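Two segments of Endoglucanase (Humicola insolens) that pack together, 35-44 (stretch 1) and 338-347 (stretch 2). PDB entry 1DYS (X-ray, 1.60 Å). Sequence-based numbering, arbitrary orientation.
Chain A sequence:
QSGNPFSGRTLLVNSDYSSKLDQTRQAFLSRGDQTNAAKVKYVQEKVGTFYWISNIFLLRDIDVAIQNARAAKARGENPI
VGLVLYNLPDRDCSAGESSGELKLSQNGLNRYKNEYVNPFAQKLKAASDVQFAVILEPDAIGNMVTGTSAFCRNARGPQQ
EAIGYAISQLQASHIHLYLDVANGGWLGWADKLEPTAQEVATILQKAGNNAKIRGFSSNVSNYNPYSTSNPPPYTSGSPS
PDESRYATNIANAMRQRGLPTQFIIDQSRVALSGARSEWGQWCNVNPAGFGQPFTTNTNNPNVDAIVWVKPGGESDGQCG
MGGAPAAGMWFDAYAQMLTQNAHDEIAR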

# COMPACT_ATOMS: atom_id res chain seq x y z
N THR A 35 -17.29 -26.71 14.38
CA THR A 35 -17.63 -27.00 12.99
C THR A 35 -16.93 -26.02 12.05
O THR A 35 -16.29 -26.43 11.08
CB THR A 35 -19.14 -26.97 12.75
OG1 THR A 35 -19.71 -28.12 13.42
CG2 THR A 35 -19.46 -27.09 11.26
N ASN A 36 -17.04 -24.73 12.35
CA ASN A 36 -16.32 -23.77 11.48
C ASN A 36 -14.84 -23.72 11.78
O ASN A 36 -14.06 -23.41 10.84
CB ASN A 36 -17.00 -22.41 11.55
CG ASN A 36 -18.27 -22.31 10.76
OD1 ASN A 36 -18.35 -22.56 9.55
ND2 ASN A 36 -19.38 -21.86 11.38
N ALA A 37 -14.36 -24.03 12.98
CA ALA A 37 -12.93 -24.06 13.24
C ALA A 37 -12.28 -25.14 12.38
O ALA A 37 -11.20 -24.96 11.82
CB ALA A 37 -12.66 -24.37 14.72
N ALA A 38 -12.98 -26.26 12.23
CA ALA A 38 -12.52 -27.40 11.44
C ALA A 38 -12.50 -27.03 9.95
O ALA A 38 -11.60 -27.47 9.24
CB ALA A 38 -13.47 -28.57 11.67
N LYS A 39 -13.49 -26.25 9.54
CA LYS A 39 -13.50 -25.78 8.14
C LYS A 39 -12.28 -24.87 7.91
O LYS A 39 -11.69 -24.99 6.81
CB LYS A 39 -14.82 -25.03 7.95
CG LYS A 39 -15.97 -25.95 7.66
CD LYS A 39 -17.35 -25.40 7.91
CE LYS A 39 -17.87 -24.52 6.80
NZ LYS A 39 -19.19 -23.91 7.19
N VAL A 40 -11.94 -23.99 8.84
CA VAL A 40 -10.73 -23.18 8.69
C VAL A 40 -9.50 -24.07 8.56
O VAL A 40 -8.65 -23.89 7.68
CB VAL A 40 -10.57 -22.13 9.81
CG1 VAL A 40 -9.27 -21.35 9.58
CG2 VAL A 40 -11.75 -21.16 9.84
N LYS A 41 -9.36 -25.07 9.47
CA LYS A 41 -8.19 -25.97 9.37
C LYS A 41 -8.13 -26.71 8.05
O LYS A 41 -7.05 -26.97 7.51
CB LYS A 41 -8.16 -26.93 10.57
CG LYS A 41 -6.76 -27.50 10.82
CD LYS A 41 -6.58 -27.80 12.31
CE LYS A 41 -6.16 -29.24 12.54
NZ LYS A 41 -4.74 -29.51 12.21
N TYR A 42 -9.25 -27.03 7.44
CA TYR A 42 -9.36 -27.69 6.14
C TYR A 42 -8.71 -26.74 5.12
O TYR A 42 -7.79 -27.17 4.44
CB TYR A 42 -10.78 -28.01 5.70
CG TYR A 42 -10.95 -28.66 4.34
CD1 TYR A 42 -10.91 -27.95 3.17
CD2 TYR A 42 -11.18 -30.04 4.24
CE1 TYR A 42 -11.07 -28.53 1.92
CE2 TYR A 42 -11.36 -30.64 3.00
CZ TYR A 42 -11.30 -29.89 1.85
OH TYR A 42 -11.47 -30.51 0.63
N VAL A 43 -9.16 -25.49 5.15
CA VAL A 43 -8.51 -24.53 4.23
C VAL A 43 -7.04 -24.41 4.52
O VAL A 43 -6.21 -24.28 3.60
CB VAL A 43 -9.22 -23.16 4.30
CG1 VAL A 43 -8.55 -22.11 3.39
CG2 VAL A 43 -10.68 -23.33 3.94
N GLN A 44 -6.61 -24.37 5.80
CA GLN A 44 -5.22 -24.19 6.14
C GLN A 44 -4.25 -25.25 5.61
O GLN A 44 -3.12 -24.94 5.24
CB GLN A 44 -5.01 -24.15 7.68
CG GLN A 44 -5.48 -22.84 8.30
CD GLN A 44 -5.28 -22.87 9.81
OE1 GLN A 44 -5.92 -23.67 10.48
NE2 GLN A 44 -4.41 -22.02 10.34
N LEU A 338 -16.64 -15.97 5.14
CA LEU A 338 -16.36 -16.86 4.02
C LEU A 338 -16.43 -18.33 4.51
O LEU A 338 -16.81 -19.19 3.71
CB LEU A 338 -14.99 -16.62 3.41
CG LEU A 338 -14.83 -15.28 2.65
CD1 LEU A 338 -13.34 -15.09 2.41
CD2 LEU A 338 -15.66 -15.21 1.39
N THR A 339 -16.07 -18.54 5.76
CA THR A 339 -16.05 -19.91 6.29
C THR A 339 -17.47 -20.39 6.53
O THR A 339 -17.83 -21.45 6.05
CB THR A 339 -15.30 -19.93 7.62
OG1 THR A 339 -13.94 -19.48 7.49
CG2 THR A 339 -15.23 -21.36 8.15
N GLN A 340 -18.25 -19.63 7.29
CA GLN A 340 -19.66 -20.02 7.47
C GLN A 340 -20.40 -20.22 6.16
O GLN A 340 -21.35 -21.03 6.11
CB GLN A 340 -20.40 -18.93 8.27
CG GLN A 340 -19.81 -18.62 9.62
CD GLN A 340 -20.42 -17.44 10.34
OE1 GLN A 340 -21.27 -17.62 11.20
NE2 GLN A 340 -19.99 -16.23 9.99
N ASN A 341 -20.12 -19.51 5.07
CA ASN A 341 -20.79 -19.65 3.79
C ASN A 341 -20.01 -20.49 2.78
O ASN A 341 -20.37 -20.50 1.59
CB ASN A 341 -21.08 -18.29 3.16
CG ASN A 341 -22.11 -17.55 3.99
OD1 ASN A 341 -23.31 -17.86 3.94
ND2 ASN A 341 -21.66 -16.58 4.75
N ALA A 342 -19.02 -21.22 3.30
CA ALA A 342 -18.18 -22.00 2.37
C ALA A 342 -18.91 -23.08 1.58
O ALA A 342 -19.89 -23.68 1.99
CB ALA A 342 -17.01 -22.63 3.10
N HIS A 343 -18.27 -23.36 0.45
CA HIS A 343 -18.65 -24.45 -0.45
C HIS A 343 -18.67 -25.73 0.38
O HIS A 343 -17.85 -25.91 1.27
CB HIS A 343 -17.55 -24.63 -1.50
CG HIS A 343 -17.94 -25.54 -2.61
ND1 HIS A 343 -17.81 -26.91 -2.54
CD2 HIS A 343 -18.46 -25.26 -3.83
CE1 HIS A 343 -18.25 -27.43 -3.68
NE2 HIS A 343 -18.63 -26.46 -4.50
N ASP A 344 -19.64 -26.60 0.02
CA ASP A 344 -19.80 -27.86 0.75
C ASP A 344 -18.59 -28.76 0.86
O ASP A 344 -18.44 -29.53 1.83
CB ASP A 344 -20.88 -28.72 0.08
CG ASP A 344 -22.29 -28.26 0.33
OD1 ASP A 344 -22.52 -27.42 1.23
OD2 ASP A 344 -23.19 -28.74 -0.39
N GLU A 345 -17.63 -28.72 -0.07
CA GLU A 345 -16.42 -29.50 0.09
C GLU A 345 -15.64 -29.19 1.36
O GLU A 345 -14.99 -30.06 1.93
CB GLU A 345 -15.51 -29.35 -1.15
CG GLU A 345 -16.32 -29.81 -2.36
CD GLU A 345 -15.49 -30.38 -3.49
OE1 GLU A 345 -14.30 -30.05 -3.57
OE2 GLU A 345 -16.08 -31.17 -4.25
N ILE A 346 -15.67 -27.94 1.86
CA ILE A 346 -14.91 -27.53 3.03
C ILE A 346 -15.63 -27.93 4.31
O ILE A 346 -16.75 -27.47 4.57
CB ILE A 346 -14.75 -25.98 3.01
CG1 ILE A 346 -13.89 -25.68 1.77
CG2 ILE A 346 -14.09 -25.44 4.26
CD1 ILE A 346 -14.07 -24.26 1.23
N ALA A 347 -14.96 -28.80 5.04
CA ALA A 347 -15.51 -29.33 6.29
C ALA A 347 -14.41 -29.86 7.22
O ALA A 347 -13.48 -30.40 6.57
CB ALA A 347 -16.46 -30.48 5.95
O HOH W 1 -20.55 -23.65 4.86

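Residues 35-44 form a stretch of continuous helix against which the chain's last helical turn, 338-340, and the loop after it are laid, burying 538 Å² in all. The polar contacts centre on K39. Its long side chain runs along the second stretch and places NZ near the end of that helix, where T339 O, already bonded to A342 N (3.0 Å), accepts a second, weak hydrogen bond from NZ (3.0 Å). NZ makes a shorter one, within its own helix, to N36 OD1 (2.8 Å), which helps hold the amine in place. It also donates to water 1 (NZ to water O, 2.7 Å), whose O lies 3.0 Å from Q340 O and 2.9 Å from A342 O.

The apolar contacts begin with the methylenes of K39 and extend to T339, I346, V43 and Y42. The aliphatic part of K39 packs on the loop, CB lying 3.8 Å from I346 CG2, while T339 turns its methyl inward, CG2 standing 3.7 Å from K39 CB. Buried I346 packs against the helix, its branched, wholly apolar side chain suiting a site beside V43 and Y42: its CG2 is 4.0 Å from V43 CG2 and its CG1 4.0 Å from Y42 CD1.

Y42 adds an aromatic contact. Its flat ring can lie against the loop backbone, which it receives over one face, with I346 CA 4.2 Å from the ring centroid and nearly on its normal, a CH-pi interaction.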